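Local coordinates for protein response regulator aspartate phosphatase H (Bacillus subtilis, PDB 3Q15) that dephosphorylates the sporulation phosphotransferase Spo0F and also acts on the competence regulator ComA, helping to separate competence and sporulation in time, at residues Met22-Ser27 and Cys59-Leu64. Residues are numbered along the deposited sequence; the frame is centred on the assembly and turned at random.
Sequences MIRQFS and CFRHQL
Ile23 meets Arg61 and His62 with two different branches of its side chain, and the apolar part of the contact rests on it. Its CG2 lies over one face of the Arg61 guanidinium, 3.3 Å from Arg61 NH1, the two side chains running alongside one another with opposite headings. The other branch, with CG1 beside the backbone N (chi1 -71°) and an extended chi2, carries Ile23 CD1 to within 3.7 Å of His62 CA; the same methyl sits at the edge of the imidazole, near its plane. With an alanine here both branches are gone, which would probably open a gap beside His62 and leave one face of the Arg61 guanidinium less well covered.

No direct hydrogen bond joins the segments; two waters do so instead, both in the plane of the Arg61 guanidinium at its edge. One accepts from Arg61 NH1 at 2.8 Å and donates to Ile23 O at 3.0 Å, tying the buried arginine to the end of the helix. This water also lies over a face of the Phe26 ring, toward its rim. The second accepts from Arg61 NH2 at 2.6 Å and from Arg24 NE at 3.2 Å, standing between two like charges. Arg24 also forms a salt bridge with Glu89, which probably offsets some of that charge.

Helix 9-24 ends here in a Schellman motif: Phe26, at positive phi, is the C-prime residue, and Ser27 N bonds to Met22 O while Phe26 N bonds to Ile23 O. Within the N-terminal three-helix bundle, His62 of helix 49-67 joins the other two helices through hydrogen bonds to Trp19 and Glu32, whereas Phe26, Arg24 and Arg61 all pack against helix 81-89.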
loop_
_atom_site.group_PDB
_atom_site.type_symbol
_atom_site.label_atom_id
_atom_site.label_comp_id
_atom_site.label_asym_id
_atom_site.label_seq_id
_atom_site.Cartn_x
_atom_site.Cartn_y
_atom_site.Cartn_z
ATOM N N MET A 22 10.060 28.704 -9.013
ATOM C CA MET A 22 10.507 30.044 -9.368
ATOM C C MET A 22 10.199 30.348 -10.833
ATOM O O MET A 22 9.813 31.464 -11.178
ATOM C CB MET A 22 12.000 30.216 -9.086
ATOM C CG MET A 22 12.379 30.151 -7.608
ATOM S SD MET A 22 11.516 31.345 -6.559
ATOM C CE MET A 22 10.090 30.385 -6.038
ATOM N N ILE A 23 10.364 29.346 -11.688
ATOM C CA ILE A 23 10.066 29.495 -13.107
ATOM C C ILE A 23 8.601 29.850 -13.345
ATOM O O ILE A 23 8.292 30.778 -14.095
ATOM C CB ILE A 23 10.410 28.209 -13.886
ATOM C CG1 ILE A 23 11.928 28.033 -13.966
ATOM C CG2 ILE A 23 9.808 28.254 -15.283
ATOM C CD1 ILE A 23 12.363 26.751 -14.644
ATOM N N ARG A 24 7.701 29.114 -12.699
ATOM C CA ARG A 24 6.268 29.289 -12.931
ATOM C C ARG A 24 5.744 30.617 -12.386
ATOM O O ARG A 24 4.651 31.055 -12.744
ATOM C CB ARG A 24 5.471 28.107 -12.370
ATOM C CG ARG A 24 5.829 26.776 -13.018
ATOM C CD ARG A 24 4.844 25.684 -12.648
ATOM N NE ARG A 24 3.561 25.835 -13.328
ATOM C CZ ARG A 24 2.394 25.972 -12.707
ATOM N NH1 ARG A 24 2.338 25.984 -11.382
ATOM N NH2 ARG A 24 1.280 26.094 -13.413
ATOM N N GLN A 25 6.533 31.252 -11.525
ATOM C CA GLN A 25 6.216 32.590 -11.040
ATOM C C GLN A 25 7.113 33.608 -11.731
ATOM O O GLN A 25 7.190 34.767 -11.326
ATOM C CB GLN A 25 6.368 32.677 -9.522
ATOM C CG GLN A 25 5.381 31.811 -8.769
ATOM C CD GLN A 25 5.537 31.916 -7.268
ATOM O OE1 GLN A 25 5.422 30.923 -6.553
ATOM N NE2 GLN A 25 5.792 33.124 -6.781
ATOM N N PHE A 26 7.794 33.154 -12.779
ATOM C CA PHE A 26 8.609 34.025 -13.619
ATOM C C PHE A 26 9.572 34.902 -12.824
ATOM O O PHE A 26 9.691 36.099 -13.088
ATOM C CB PHE A 26 7.715 34.897 -14.505
ATOM C CG PHE A 26 6.885 34.117 -15.477
ATOM C CD1 PHE A 26 7.322 33.916 -16.775
ATOM C CD2 PHE A 26 5.668 33.578 -15.095
ATOM C CE1 PHE A 26 6.560 33.196 -17.672
ATOM C CE2 PHE A 26 4.902 32.856 -15.990
ATOM C CZ PHE A 26 5.348 32.666 -17.279
ATOM N N SER A 27 10.254 34.305 -11.853
ATOM C CA SER A 27 11.274 35.023 -11.099
ATOM C C SER A 27 12.652 34.643 -11.618
ATOM O O SER A 27 13.240 33.658 -11.175
ATOM C CB SER A 27 11.169 34.710 -9.607
ATOM O OG SER A 27 12.054 35.529 -8.858
ATOM N N CYS A 59 15.735 22.615 -17.850
ATOM C CA CYS A 59 16.562 23.570 -18.582
ATOM C C CYS A 59 15.790 24.157 -19.762
ATOM O O CYS A 59 15.915 25.342 -20.072
ATOM C CB CYS A 59 17.852 22.912 -19.081
ATOM S SG CYS A 59 19.115 22.649 -17.812
ATOM N N PHE A 60 14.993 23.315 -20.411
ATOM C CA PHE A 60 14.211 23.731 -21.568
ATOM C C PHE A 60 13.056 24.620 -21.120
ATOM O O PHE A 60 12.781 25.659 -21.722
ATOM C CB PHE A 60 13.688 22.502 -22.321
ATOM C CG PHE A 60 12.941 22.828 -23.588
ATOM C CD1 PHE A 60 13.624 23.201 -24.735
ATOM C CD2 PHE A 60 11.559 22.738 -23.637
ATOM C CE1 PHE A 60 12.940 23.496 -25.903
ATOM C CE2 PHE A 60 10.869 23.031 -24.802
ATOM C CZ PHE A 60 11.560 23.410 -25.937
ATOM N N ARG A 61 12.387 24.203 -20.051
ATOM C CA ARG A 61 11.291 24.974 -19.484
ATOM C C ARG A 61 11.802 26.332 -19.014
ATOM O O ARG A 61 11.135 27.350 -19.190
ATOM C CB ARG A 61 10.650 24.206 -18.326
ATOM C CG ARG A 61 9.461 24.901 -17.699
ATOM C CD ARG A 61 8.403 25.254 -18.734
ATOM N NE ARG A 61 7.247 25.893 -18.110
ATOM C CZ ARG A 61 7.167 27.194 -17.857
ATOM N NH1 ARG A 61 8.172 27.993 -18.182
ATOM N NH2 ARG A 61 6.085 27.697 -17.282
ATOM N N HIS A 62 12.995 26.340 -18.427
ATOM C CA HIS A 62 13.628 27.575 -17.977
ATOM C C HIS A 62 13.890 28.521 -19.146
ATOM O O HIS A 62 13.736 29.736 -19.020
ATOM C CB HIS A 62 14.936 27.271 -17.245
ATOM C CG HIS A 62 15.683 28.493 -16.805
ATOM N ND1 HIS A 62 15.554 29.032 -15.543
ATOM C CD2 HIS A 62 16.568 29.281 -17.461
ATOM C CE1 HIS A 62 16.328 30.099 -15.440
ATOM N NE2 HIS A 62 16.954 30.272 -16.590
ATOM N N GLN A 63 14.290 27.958 -20.282
ATOM C CA GLN A 63 14.568 28.762 -21.469
ATOM C C GLN A 63 13.276 29.330 -22.058
ATOM O O GLN A 63 13.247 30.459 -22.545
ATOM C CB GLN A 63 15.319 27.940 -22.519
ATOM C CG GLN A 63 15.766 28.747 -23.733
ATOM C CD GLN A 63 16.726 29.868 -23.369
ATOM O OE1 GLN A 63 17.609 29.694 -22.528
ATOM N NE2 GLN A 63 16.552 31.029 -23.995
ATOM N N LEU A 64 12.207 28.541 -22.010
ATOM C CA LEU A 64 10.900 29.016 -22.441
ATOM C C LEU A 64 10.494 30.256 -21.656
ATOM O O LEU A 64 9.930 31.193 -22.213
ATOM C CB LEU A 64 9.841 27.922 -22.276
ATOM C CG LEU A 64 9.831 26.815 -23.332
ATOM C CD1 LEU A 64 8.770 25.775 -23.016
ATOM C CD2 LEU A 64 9.608 27.403 -24.719
HETATM O O HOH W 1 7.238 30.285 -16.871
HETATM O O HOH W 2 4.670 25.703 -16.339
#